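Local coordinates for maleylacetate reductase (Agrobacterium tumefaciens, PDB 3HL0), which catalyses the NADH-dependent reduction of maleylacetate to 3-oxoadipate, probably as a step in the catabolism of gamma-resorcylate, at residues Ala112-Pro118 and Ile146-Ile152; Ala178-Tyr182 and Leu277-Leu281; Ile267-Glu271 and Arg288-Leu293. All blocks are in the same frame, centred on the assembly; numbering follows the deposited sequence.

Contact 1 of 3, residues Ala112-Pro118 and Ile146-Ile152; sequences AAQIVIP and ILPEVVI. With CA (calcium ion), chain C.
Q114 meets E149 at the entrance to a parallel strand pair, 113-118 beside 150-152, in the six-stranded parallel sheet of the nucleotide-binding part of the enzyme. The strands are bonded closely along their length: V116 N donates to V150 O (2.9 Å) and V116 O accepts from I152 N (2.8 Å), a nearly linear bond, while Q114 O takes the longer bond from V150 N. On one face of the sheet I115 lies alongside V150, pointing the same way, and its CG2 meets I152 CD1 at 3.8 Å; helix 25-31 covers this side. On the other face V116 CG2 lies 3.5 Å from P148 CB, under helix 97-110. The N-terminal end of the pair, around the calcium ion, is the watery side, although a water also bridges P118 O and I152 O. There the side chain of E149, bent at chi2 (72°), turns back so that OE1 receives Q114 N from above the carboxylate plane (2.8 Å), while OE2 binds the calcium ion at 2.4 Å. Q114 runs on extended beyond CG (chi2 173°), and its NE2 reaches I146 O at 2.9 Å, with the acceptor close to the amide plane but the donor well above the carbonyl plane. Five waters complete the calcium shell. One of them donates to both A112 O and E149 OE1 and accepts from Q114 NE2; another ties the ion to L147 O. E149 OE2 is thus the sole protein atom among the six modelled metal ligands, and these other atoms reach the ion through its waters. The two bonds at E149 OE1 would help fix the rotation of the carboxylate, and the positive ion nearby would favour its charged form.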
ATOM      1  N   ALA A 112     -25.433 -11.956  -1.269  1.00 15.30           N
ATOM      2  CA  ALA A 112     -25.022 -11.807  -2.681  1.00 13.87           C
ATOM      3  C   ALA A 112     -24.208 -13.028  -3.084  1.00 13.54           C
ATOM      4  O   ALA A 112     -23.336 -13.474  -2.314  1.00 14.05           O
ATOM      5  CB  ALA A 112     -24.137 -10.559  -2.836  1.00 13.37           C
ATOM      6  N   ALA A 113     -24.426 -13.534  -4.298  1.00 11.75           N
ATOM      7  CA  ALA A 113     -23.482 -14.512  -4.835  1.00 10.36           C
ATOM      8  C   ALA A 113     -22.190 -13.756  -5.200  1.00 10.32           C
ATOM      9  O   ALA A 113     -22.246 -12.573  -5.563  1.00 10.16           O
ATOM     10  CB  ALA A 113     -24.071 -15.203  -6.080  1.00 11.06           C
ATOM     11  N   GLN A 114     -21.052 -14.443  -5.129  1.00  9.20           N
ATOM     12  CA  GLN A 114     -19.741 -13.832  -5.453  1.00  8.93           C
ATOM     13  C   GLN A 114     -19.094 -14.506  -6.638  1.00  9.39           C
ATOM     14  O   GLN A 114     -18.938 -15.749  -6.645  1.00 10.88           O
ATOM     15  CB  GLN A 114     -18.785 -14.013  -4.273  1.00  8.76           C
ATOM     16  CG  GLN A 114     -19.259 -13.355  -2.974  1.00  8.96           C
ATOM     17  CD  GLN A 114     -18.354 -13.731  -1.830  1.00  9.24           C
ATOM     18  OE1 GLN A 114     -17.214 -13.275  -1.738  1.00 10.79           O
ATOM     19  NE2 GLN A 114     -18.851 -14.601  -0.944  1.00 10.23           N
ATOM     20  N   ILE A 115     -18.656 -13.705  -7.611  1.00  8.29           N
ATOM     21  CA  ILE A 115     -17.760 -14.158  -8.657  1.00  9.06           C
ATOM     22  C   ILE A 115     -16.469 -13.391  -8.391  1.00  9.89           C
ATOM     23  O   ILE A 115     -16.480 -12.160  -8.421  1.00  9.75           O
ATOM     24  CB  ILE A 115     -18.320 -13.819 -10.036  1.00  7.87           C
ATOM     25  CG1 ILE A 115     -19.592 -14.651 -10.326  1.00  8.74           C
ATOM     26  CG2 ILE A 115     -17.266 -14.126 -11.151  1.00 11.62           C
ATOM     27  CD1 ILE A 115     -20.369 -14.100 -11.528  1.00 10.52           C
ATOM     28  N   VAL A 116     -15.398 -14.103  -8.077  1.00  8.89           N
ATOM     29  CA  VAL A 116     -14.140 -13.435  -7.719  1.00  9.15           C
ATOM     30  C   VAL A 116     -13.182 -13.602  -8.860  1.00  9.24           C
ATOM     31  O   VAL A 116     -13.069 -14.704  -9.434  1.00  9.65           O
ATOM     32  CB  VAL A 116     -13.537 -14.046  -6.426  1.00  9.96           C
ATOM     33  CG1 VAL A 116     -12.234 -13.269  -6.035  1.00  9.21           C
ATOM     34  CG2 VAL A 116     -14.546 -13.963  -5.312  1.00 12.06           C
ATOM     35  N   ILE A 117     -12.526 -12.500  -9.233  1.00  7.80           N
ATOM     36  CA  ILE A 117     -11.517 -12.484 -10.299  1.00  8.42           C
ATOM     37  C   ILE A 117     -10.192 -12.044  -9.617  1.00  8.79           C
ATOM     38  O   ILE A 117      -9.884 -10.828  -9.518  1.00  9.43           O
ATOM     39  CB  ILE A 117     -11.914 -11.515 -11.443  1.00  9.34           C
ATOM     40  CG1 ILE A 117     -13.303 -11.866 -11.983  1.00  8.99           C
ATOM     41  CG2 ILE A 117     -10.850 -11.624 -12.594  1.00 10.97           C
ATOM     42  CD1 ILE A 117     -13.786 -10.797 -12.984  1.00 12.23           C
ATOM     43  N   PRO A 118      -9.422 -13.023  -9.080  1.00  9.05           N
ATOM     44  CA  PRO A 118      -8.259 -12.680  -8.234  1.00 10.11           C
ATOM     45  C   PRO A 118      -7.119 -12.155  -9.080  1.00 10.66           C
ATOM     46  O   PRO A 118      -6.857 -12.687 -10.145  1.00 11.65           O
ATOM     47  CB  PRO A 118      -7.862 -14.006  -7.562  1.00 10.66           C
ATOM     48  CG  PRO A 118      -8.996 -14.969  -7.820  1.00 12.16           C
ATOM     49  CD  PRO A 118      -9.733 -14.471  -9.079  1.00  8.92           C
ATOM     50  N   ILE A 146     -19.582 -17.219   3.503  1.00 14.54           N
ATOM     51  CA  ILE A 146     -18.475 -16.333   3.043  1.00 13.71           C
ATOM     52  C   ILE A 146     -17.788 -16.898   1.801  1.00 12.10           C
ATOM     53  O   ILE A 146     -17.236 -16.134   0.978  1.00 10.82           O
ATOM     54  CB  ILE A 146     -17.462 -16.147   4.202  1.00 13.41           C
ATOM     55  CG1 ILE A 146     -18.169 -15.424   5.355  1.00 14.06           C
ATOM     56  CG2 ILE A 146     -16.167 -15.417   3.744  1.00 14.69           C
ATOM     57  CD1 ILE A 146     -17.426 -15.470   6.643  1.00 20.75           C
ATOM     58  N   LEU A 147     -17.749 -18.232   1.681  1.00 11.70           N
ATOM     59  CA  LEU A 147     -17.041 -18.897   0.563  1.00 11.10           C
ATOM     60  C   LEU A 147     -17.580 -18.455  -0.804  1.00 11.38           C
ATOM     61  O   LEU A 147     -18.792 -18.632  -1.075  1.00 11.51           O
ATOM     62  CB  LEU A 147     -17.119 -20.423   0.673  1.00 11.14           C
ATOM     63  CG  LEU A 147     -16.288 -21.197  -0.341  1.00 12.46           C
ATOM     64  CD1 LEU A 147     -14.768 -20.952  -0.194  1.00 13.06           C
ATOM     65  CD2 LEU A 147     -16.643 -22.667  -0.160  1.00 14.30           C
ATOM     66  N   PRO A 148     -16.713 -17.860  -1.664  1.00  9.58           N
ATOM     67  CA  PRO A 148     -17.249 -17.434  -2.980  1.00 10.28           C
ATOM     68  C   PRO A 148     -17.748 -18.586  -3.879  1.00 10.60           C
ATOM     69  O   PRO A 148     -17.150 -19.668  -3.924  1.00 11.47           O
ATOM     70  CB  PRO A 148     -16.064 -16.694  -3.642  1.00  8.92           C
ATOM     71  CG  PRO A 148     -15.272 -16.193  -2.447  1.00  8.86           C
ATOM     72  CD  PRO A 148     -15.362 -17.308  -1.417  1.00  9.54           C
ATOM     73  N   GLU A 149     -18.837 -18.318  -4.583  1.00 10.50           N
ATOM     74  CA  GLU A 149     -19.441 -19.295  -5.480  1.00 10.47           C
ATOM     75  C   GLU A 149     -18.591 -19.634  -6.687  1.00 10.29           C
ATOM     76  O   GLU A 149     -18.561 -20.790  -7.112  1.00 11.65           O
ATOM     77  CB  GLU A 149     -20.780 -18.779  -5.990  1.00 11.24           C
ATOM     78  CG  GLU A 149     -21.922 -18.937  -5.009  1.00 12.02           C
ATOM     79  CD  GLU A 149     -21.869 -17.989  -3.814  1.00 15.16           C
ATOM     80  OE1 GLU A 149     -21.166 -16.949  -3.835  1.00 12.34           O
ATOM     81  OE2 GLU A 149     -22.529 -18.299  -2.794  1.00 17.20           O
ATOM     82  N   VAL A 150     -17.973 -18.622  -7.310  1.00  8.81           N
ATOM     83  CA  VAL A 150     -17.296 -18.839  -8.574  1.00  9.47           C
ATOM     84  C   VAL A 150     -15.966 -18.078  -8.550  1.00  8.97           C
ATOM     85  O   VAL A 150     -15.924 -16.960  -8.048  1.00  8.78           O
ATOM     86  CB  VAL A 150     -18.157 -18.331  -9.775  1.00  9.40           C
ATOM     87  CG1 VAL A 150     -17.401 -18.459 -11.071  1.00 11.36           C
ATOM     88  CG2 VAL A 150     -19.514 -19.054  -9.845  1.00 11.11           C
ATOM     89  N   VAL A 151     -14.899 -18.678  -9.054  1.00  7.75           N
ATOM     90  CA  VAL A 151     -13.637 -17.947  -9.167  1.00  7.80           C
ATOM     91  C   VAL A 151     -13.186 -18.047 -10.611  1.00  8.63           C
ATOM     92  O   VAL A 151     -13.247 -19.137 -11.198  1.00  9.39           O
ATOM     93  CB  VAL A 151     -12.562 -18.611  -8.287  1.00  8.00           C
ATOM     94  CG1 VAL A 151     -11.242 -17.860  -8.402  1.00  8.37           C
ATOM     95  CG2 VAL A 151     -13.014 -18.679  -6.845  1.00  8.64           C
ATOM     96  N   ILE A 152     -12.830 -16.901 -11.211  1.00  7.81           N
ATOM     97  CA  ILE A 152     -12.319 -16.856 -12.589  1.00  8.56           C
ATOM     98  C   ILE A 152     -10.859 -16.456 -12.504  1.00  8.37           C
ATOM     99  O   ILE A 152     -10.540 -15.321 -12.145  1.00  9.19           O
ATOM    100  CB  ILE A 152     -13.135 -15.846 -13.441  1.00  9.28           C
ATOM    101  CG1 ILE A 152     -14.584 -16.309 -13.493  1.00 10.46           C
ATOM    102  CG2 ILE A 152     -12.565 -15.721 -14.855  1.00 10.40           C
ATOM    103  CD1 ILE A 152     -15.464 -15.319 -14.303  1.00 13.79           C
TER
HETATM  104 CA    CA C 401     -23.070 -17.448  -0.612  1.00 27.24          CA
HETATM  105  O   HOH W   1     -21.730 -15.530  -1.584  1.00 14.29           O
HETATM  106  O   HOH W   2     -24.899 -16.446  -1.894  1.00 20.74           O
HETATM  107  O   HOH W   3      -8.167 -13.734 -12.367  1.00 10.34           O
HETATM  108  O   HOH W   4     -21.319 -18.659   0.101  1.00 19.66           O
HETATM  109  O   HOH W   5     -23.448 -15.871   0.979  1.00 17.32           O
HETATM  110  O   HOH W   6     -24.806 -18.280   0.789  1.00 34.03           O

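Contact 2 of 3, residues Ala178-Tyr182 and Leu277-Leu281; sequences AEALY and LLAPL
L181 and L277 face each other near the C-terminal part of helix 163-180 and the approach to helix 279-285. Each sets its CB against the other's carbonyl: L181 CB lies 3.7 Å from L277 O, and L277 CB is equally far from L181 O. The two leucines share one rotamer, with CG anti to the carbonyl carbon, but different backbone placement sends them to different partners. L181 rises between the helices to bring CD1 within 4.2 Å of L281 CB; L277 reaches Y182 instead, its CD1 4.0 Å from Y182 CB. Y182 takes the unusual rotamer with CG between its backbone N and carbonyl carbon (chi1 56°), the crowded position, which turns the ring back toward E179. One ring face then lies over E179 O, and the hydroxyl donates to E179 OE2 (2.6 Å) on its anti lone pair. E179 is itself held by H241 ND1 and by the backbone N atoms of S238 and H240, which probably steadies the ring's hydroxyl end through a second shell. L278 CD2 comes in at the ring edge, in plane, 3.9 Å from Y182 CD2. Its CB starts off to one side, but the end of the side chain swings in between A178 O and the ring. L281 differs from the other leucines: with CG anti to its backbone N (chi1 176°), it sends CD2 to A178 CB at 3.9 Å. The whole is apolar packing between the C-terminal part of one helix and the start of another, 95 residues on, within the all-helical C-terminal domain characteristic of iron-containing alcohol dehydrogenases.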
ATOM      1  N   ALA A 178       2.694 -24.434   3.284  1.00  7.51           N
ATOM      2  CA  ALA A 178       3.670 -24.945   4.210  1.00  8.29           C
ATOM      3  C   ALA A 178       2.982 -25.370   5.519  1.00  8.76           C
ATOM      4  O   ALA A 178       3.224 -26.469   6.047  1.00  9.02           O
ATOM      5  CB  ALA A 178       4.746 -23.882   4.469  1.00  9.15           C
ATOM      6  N   GLU A 179       2.095 -24.516   6.041  1.00  8.35           N
ATOM      7  CA  GLU A 179       1.409 -24.873   7.296  1.00  8.62           C
ATOM      8  C   GLU A 179       0.393 -26.007   7.094  1.00  8.84           C
ATOM      9  O   GLU A 179       0.140 -26.771   8.021  1.00  8.64           O
ATOM     10  CB  GLU A 179       0.739 -23.662   7.973  1.00 11.39           C
ATOM     11  CG  GLU A 179       1.754 -22.653   8.492  1.00 11.30           C
ATOM     12  CD  GLU A 179       1.336 -22.078   9.865  1.00 11.30           C
ATOM     13  OE1 GLU A 179       0.316 -21.377   9.974  1.00 10.07           O
ATOM     14  OE2 GLU A 179       2.021 -22.411  10.838  1.00  9.87           O
ATOM     15  N   ALA A 180      -0.194 -26.087   5.902  1.00  7.93           N
ATOM     16  CA  ALA A 180      -1.119 -27.194   5.646  1.00  8.03           C
ATOM     17  C   ALA A 180      -0.426 -28.554   5.848  1.00  8.85           C
ATOM     18  O   ALA A 180      -1.088 -29.534   6.254  1.00  9.50           O
ATOM     19  CB  ALA A 180      -1.683 -27.089   4.253  1.00  9.17           C
ATOM     20  N   LEU A 181       0.868 -28.631   5.562  1.00  8.66           N
ATOM     21  CA  LEU A 181       1.562 -29.935   5.686  1.00  7.41           C
ATOM     22  C   LEU A 181       1.550 -30.501   7.111  1.00  8.49           C
ATOM     23  O   LEU A 181       1.589 -31.738   7.289  1.00  8.93           O
ATOM     24  CB  LEU A 181       3.010 -29.809   5.216  1.00  7.48           C
ATOM     25  CG  LEU A 181       3.162 -29.456   3.734  1.00  7.44           C
ATOM     26  CD1 LEU A 181       4.657 -29.201   3.423  1.00 11.13           C
ATOM     27  CD2 LEU A 181       2.569 -30.582   2.826  1.00 11.23           C
ATOM     28  N   TYR A 182       1.471 -29.628   8.110  1.00  8.38           N
ATOM     29  CA  TYR A 182       1.484 -30.091   9.504  1.00  9.02           C
ATOM     30  C   TYR A 182       0.237 -29.720  10.264  1.00  9.33           C
ATOM     31  O   TYR A 182       0.212 -29.773  11.498  1.00 10.94           O
ATOM     32  CB  TYR A 182       2.764 -29.641  10.231  1.00  9.66           C
ATOM     33  CG  TYR A 182       3.057 -28.147  10.241  1.00  9.77           C
ATOM     34  CD1 TYR A 182       2.329 -27.272  11.070  1.00  9.60           C
ATOM     35  CD2 TYR A 182       4.069 -27.634   9.427  1.00 11.13           C
ATOM     36  CE1 TYR A 182       2.652 -25.895  11.111  1.00  9.72           C
ATOM     37  CE2 TYR A 182       4.376 -26.275   9.428  1.00  8.82           C
ATOM     38  CZ  TYR A 182       3.688 -25.437  10.288  1.00  9.40           C
ATOM     39  OH  TYR A 182       3.999 -24.083  10.320  1.00 10.18           O
ATOM     40  N   LEU A 277       6.948 -34.250   8.185  1.00 13.31           N
ATOM     41  CA  LEU A 277       5.829 -33.591   7.476  1.00 12.98           C
ATOM     42  C   LEU A 277       6.351 -32.455   6.603  1.00 12.70           C
ATOM     43  O   LEU A 277       5.776 -32.198   5.529  1.00 13.00           O
ATOM     44  CB  LEU A 277       4.785 -33.112   8.466  1.00 12.87           C
ATOM     45  CG  LEU A 277       4.071 -34.238   9.254  1.00 15.50           C
ATOM     46  CD1 LEU A 277       3.192 -33.573  10.303  1.00 15.59           C
ATOM     47  CD2 LEU A 277       3.251 -35.090   8.304  1.00 18.57           C
ATOM     48  N   LEU A 278       7.441 -31.804   7.033  1.00 10.89           N
ATOM     49  CA  LEU A 278       7.994 -30.708   6.210  1.00 10.88           C
ATOM     50  C   LEU A 278       9.037 -31.181   5.203  1.00 11.70           C
ATOM     51  O   LEU A 278       9.534 -30.394   4.412  1.00 11.05           O
ATOM     52  CB  LEU A 278       8.547 -29.600   7.130  1.00  9.65           C
ATOM     53  CG  LEU A 278       7.450 -28.743   7.755  1.00 10.33           C
ATOM     54  CD1 LEU A 278       7.979 -27.969   8.975  1.00 11.91           C
ATOM     55  CD2 LEU A 278       6.874 -27.763   6.712  1.00 11.19           C
ATOM     56  N   ALA A 279       9.367 -32.483   5.211  1.00 11.89           N
ATOM     57  CA  ALA A 279      10.366 -32.990   4.273  1.00 12.38           C
ATOM     58  C   ALA A 279      10.088 -32.680   2.785  1.00 12.84           C
ATOM     59  O   ALA A 279      11.027 -32.345   2.066  1.00 14.18           O
ATOM     60  CB  ALA A 279      10.626 -34.506   4.498  1.00 14.15           C
ATOM     61  N   PRO A 280       8.816 -32.734   2.332  1.00 12.17           N
ATOM     62  CA  PRO A 280       8.579 -32.408   0.919  1.00 12.78           C
ATOM     63  C   PRO A 280       8.928 -30.973   0.588  1.00 12.53           C
ATOM     64  O   PRO A 280       9.375 -30.656  -0.532  1.00 13.03           O
ATOM     65  CB  PRO A 280       7.061 -32.655   0.718  1.00 13.84           C
ATOM     66  CG  PRO A 280       6.671 -33.553   1.841  1.00 15.22           C
ATOM     67  CD  PRO A 280       7.599 -33.249   3.004  1.00 12.14           C
ATOM     68  N   LEU A 281       8.760 -30.101   1.576  1.00 11.36           N
ATOM     69  CA  LEU A 281       9.141 -28.711   1.391  1.00 10.75           C
ATOM     70  C   LEU A 281      10.660 -28.552   1.408  1.00 11.51           C
ATOM     71  O   LEU A 281      11.210 -27.853   0.558  1.00 11.67           O
ATOM     72  CB  LEU A 281       8.514 -27.815   2.455  1.00 11.37           C
ATOM     73  CG  LEU A 281       8.951 -26.328   2.403  1.00 11.99           C
ATOM     74  CD1 LEU A 281       8.775 -25.631   1.051  1.00 13.99           C
ATOM     75  CD2 LEU A 281       8.103 -25.581   3.446  1.00 15.17           C
TER

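Contact 3 of 3, residues Ile267-Glu271 and Arg288-Leu293; sequences IAYVE and RAGAGL
E271 joins two nearly antiparallel helices, 255-271 and 289-300, by holding its carboxylate against the N-terminus of the second. This is a helix pair of the C-terminal helical domain, with short-segment axes 8.4 Å apart and 162° between their directions. The two oxygens divide the work: OE2 receives A289 N at 2.8 Å and OE1 receives G290 N at 3.0 Å, both on the syn side though moderately out of the carboxylate plane. An extended chain, with CG anti to the backbone N (chi1 -170°), carries the group straight across the interface. The positive end of the helix dipole probably favours its negative charge. R288, at the N-cap position, bends at chi2 and chi3 to bring its guanidinium edge toward the same group, but the salt bridge is long, with NH2 4.0 Å from E271 OE2 and the planes 80° apart. Behind this polar end the backbones nearly touch: G290, lacking a side chain, lets its CA come 4.2 Å from A268 CA. I267 packs beside this close approach, its CG2 3.8 Å from A289 CB, and L293 crosses it at about a right angle, CD1 3.9 Å from I267 CG1. Farther out, A268 packs on P352, A291 on R351 and L293 on M174 of helix 163-180. A water donating to E271 OE1, and probably helping to place the carboxylate, accepts from A291 N (2.9 Å).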
ATOM      1  N   ILE A 267       8.483 -21.536  10.003  1.00  8.95           N
ATOM      2  CA  ILE A 267       8.689 -22.926   9.532  1.00  9.70           C
ATOM      3  C   ILE A 267       9.869 -23.569  10.237  1.00 11.38           C
ATOM      4  O   ILE A 267       9.730 -24.706  10.703  1.00 11.74           O
ATOM      5  CB  ILE A 267       8.831 -22.954   8.012  1.00  8.97           C
ATOM      6  CG1 ILE A 267       7.514 -22.511   7.376  1.00 11.01           C
ATOM      7  CG2 ILE A 267       9.207 -24.360   7.528  1.00 10.42           C
ATOM      8  CD1 ILE A 267       6.270 -23.326   7.779  1.00 12.97           C
ATOM      9  N   ALA A 268      10.996 -22.854  10.402  1.00 10.47           N
ATOM     10  CA  ALA A 268      12.108 -23.409  11.188  1.00 10.91           C
ATOM     11  C   ALA A 268      11.711 -23.796  12.607  1.00 11.43           C
ATOM     12  O   ALA A 268      12.230 -24.824  13.131  1.00 13.77           O
ATOM     13  CB  ALA A 268      13.312 -22.428  11.227  1.00 11.08           C
ATOM     14  N   TYR A 269      10.847 -23.017  13.249  1.00 10.88           N
ATOM     15  CA  TYR A 269      10.391 -23.323  14.621  1.00 10.67           C
ATOM     16  C   TYR A 269       9.680 -24.683  14.600  1.00 11.73           C
ATOM     17  O   TYR A 269      10.008 -25.561  15.411  1.00 10.95           O
ATOM     18  CB  TYR A 269       9.413 -22.269  15.090  1.00 11.81           C
ATOM     19  CG  TYR A 269       8.902 -22.384  16.507  1.00 11.73           C
ATOM     20  CD1 TYR A 269       9.488 -21.608  17.527  1.00 14.86           C
ATOM     21  CD2 TYR A 269       7.780 -23.161  16.817  1.00 11.11           C
ATOM     22  CE1 TYR A 269       8.976 -21.634  18.854  1.00 16.34           C
ATOM     23  CE2 TYR A 269       7.262 -23.215  18.144  1.00 11.29           C
ATOM     24  CZ  TYR A 269       7.882 -22.440  19.152  1.00 15.89           C
ATOM     25  OH  TYR A 269       7.428 -22.470  20.458  1.00 18.18           O
ATOM     26  N   VAL A 270       8.756 -24.881  13.644  1.00 10.78           N
ATOM     27  CA  VAL A 270       7.972 -26.132  13.606  1.00 11.32           C
ATOM     28  C   VAL A 270       8.808 -27.310  13.120  1.00 11.90           C
ATOM     29  O   VAL A 270       8.591 -28.440  13.562  1.00 13.02           O
ATOM     30  CB  VAL A 270       6.676 -25.959  12.758  1.00 10.30           C
ATOM     31  CG1 VAL A 270       5.847 -27.271  12.699  1.00 12.08           C
ATOM     32  CG2 VAL A 270       5.878 -24.808  13.406  1.00 10.48           C
ATOM     33  N   GLU A 271       9.767 -27.047  12.244  1.00 12.35           N
ATOM     34  CA  GLU A 271      10.575 -28.114  11.633  1.00 13.92           C
ATOM     35  C   GLU A 271      11.334 -28.915  12.687  1.00 15.76           C
ATOM     36  O   GLU A 271      11.541 -30.124  12.469  1.00 15.45           O
ATOM     37  CB  GLU A 271      11.522 -27.504  10.604  1.00 15.41           C
ATOM     38  CG  GLU A 271      12.254 -28.460   9.736  1.00 18.81           C
ATOM     39  CD  GLU A 271      13.150 -27.745   8.707  1.00 25.07           C
ATOM     40  OE1 GLU A 271      13.344 -26.471   8.781  1.00 23.33           O
ATOM     41  OE2 GLU A 271      13.658 -28.460   7.808  1.00 28.90           O
ATOM     42  N   ARG A 288      17.215 -27.314   4.237  1.00 19.94           N
ATOM     43  CA  ARG A 288      16.335 -27.358   5.398  1.00 18.09           C
ATOM     44  C   ARG A 288      15.100 -26.558   4.968  1.00 16.38           C
ATOM     45  O   ARG A 288      15.211 -25.672   4.132  1.00 17.08           O
ATOM     46  CB  ARG A 288      16.955 -26.660   6.616  1.00 19.37           C
ATOM     47  CG  ARG A 288      18.324 -27.218   7.087  1.00 23.91           C
ATOM     48  CD  ARG A 288      18.475 -27.059   8.627  1.00 29.86           C
ATOM     49  NE  ARG A 288      17.294 -27.654   9.257  1.00 35.65           N
ATOM     50  CZ  ARG A 288      17.236 -28.129  10.498  1.00 39.54           C
ATOM     51  NH1 ARG A 288      18.316 -28.098  11.294  1.00 40.93           N
ATOM     52  NH2 ARG A 288      16.107 -28.675  10.933  1.00 38.85           N
ATOM     53  N   ALA A 289      13.946 -26.876   5.520  1.00 15.50           N
ATOM     54  CA  ALA A 289      12.728 -26.179   5.105  1.00 15.00           C
ATOM     55  C   ALA A 289      12.819 -24.687   5.470  1.00 16.31           C
ATOM     56  O   ALA A 289      12.556 -23.844   4.619  1.00 15.58           O
ATOM     57  CB  ALA A 289      11.512 -26.815   5.719  1.00 16.41           C
ATOM     58  N   GLY A 290      13.206 -24.365   6.713  1.00 15.07           N
ATOM     59  CA  GLY A 290      13.245 -22.935   7.137  1.00 14.82           C
ATOM     60  C   GLY A 290      14.375 -22.151   6.457  1.00 14.28           C
ATOM     61  O   GLY A 290      14.153 -21.128   5.798  1.00 13.19           O
ATOM     62  N   ALA A 291      15.610 -22.612   6.608  1.00 14.45           N
ATOM     63  CA  ALA A 291      16.742 -21.955   5.946  1.00 14.26           C
ATOM     64  C   ALA A 291      16.620 -21.907   4.430  1.00 13.71           C
ATOM     65  O   ALA A 291      16.968 -20.932   3.776  1.00 13.61           O
ATOM     66  CB  ALA A 291      18.091 -22.622   6.370  1.00 15.74           C
ATOM     67  N   GLY A 292      16.134 -22.995   3.848  1.00 13.72           N
ATOM     68  CA  GLY A 292      15.932 -23.002   2.414  1.00 13.16           C
ATOM     69  C   GLY A 292      14.908 -21.996   1.949  1.00 12.30           C
ATOM     70  O   GLY A 292      15.063 -21.388   0.896  1.00 12.23           O
ATOM     71  N   LEU A 293      13.848 -21.798   2.730  1.00 11.08           N
ATOM     72  CA  LEU A 293      12.899 -20.717   2.423  1.00 10.37           C
ATOM     73  C   LEU A 293      13.557 -19.357   2.476  1.00 10.23           C
ATOM     74  O   LEU A 293      13.257 -18.496   1.672  1.00 11.00           O
ATOM     75  CB  LEU A 293      11.656 -20.759   3.365  1.00 10.24           C
ATOM     76  CG  LEU A 293      10.624 -21.815   3.010  1.00 12.05           C
ATOM     77  CD1 LEU A 293       9.669 -21.963   4.206  1.00 12.82           C
ATOM     78  CD2 LEU A 293       9.860 -21.432   1.663  1.00 11.80           C
TER
HETATM   79  O   HOH W   7      15.690 -24.420   8.828  1.00 12.65           O

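Contact 1 closes before the others open along the chain and belongs to the parallel sheet of the nucleotide-binding region; its centre lies about 28 Å from that of contact 2 and 34 Å from that of contact 3, and it touches neither. Helix 163-180, the next helix or strand after strand 150-153, leads into contact 2. Contacts 2 and 3 have alternating segments, their centres are about 10 Å apart, and they touch and pack as neighbours within the helical domain. Helix 255-271 joins them: I267 CD1 lies 3.5 Å from Y182 OH, and E271 CA lies 3.7 Å from L278 CD1. The NAD pocket draws on residues from both the sheet region and the helical region.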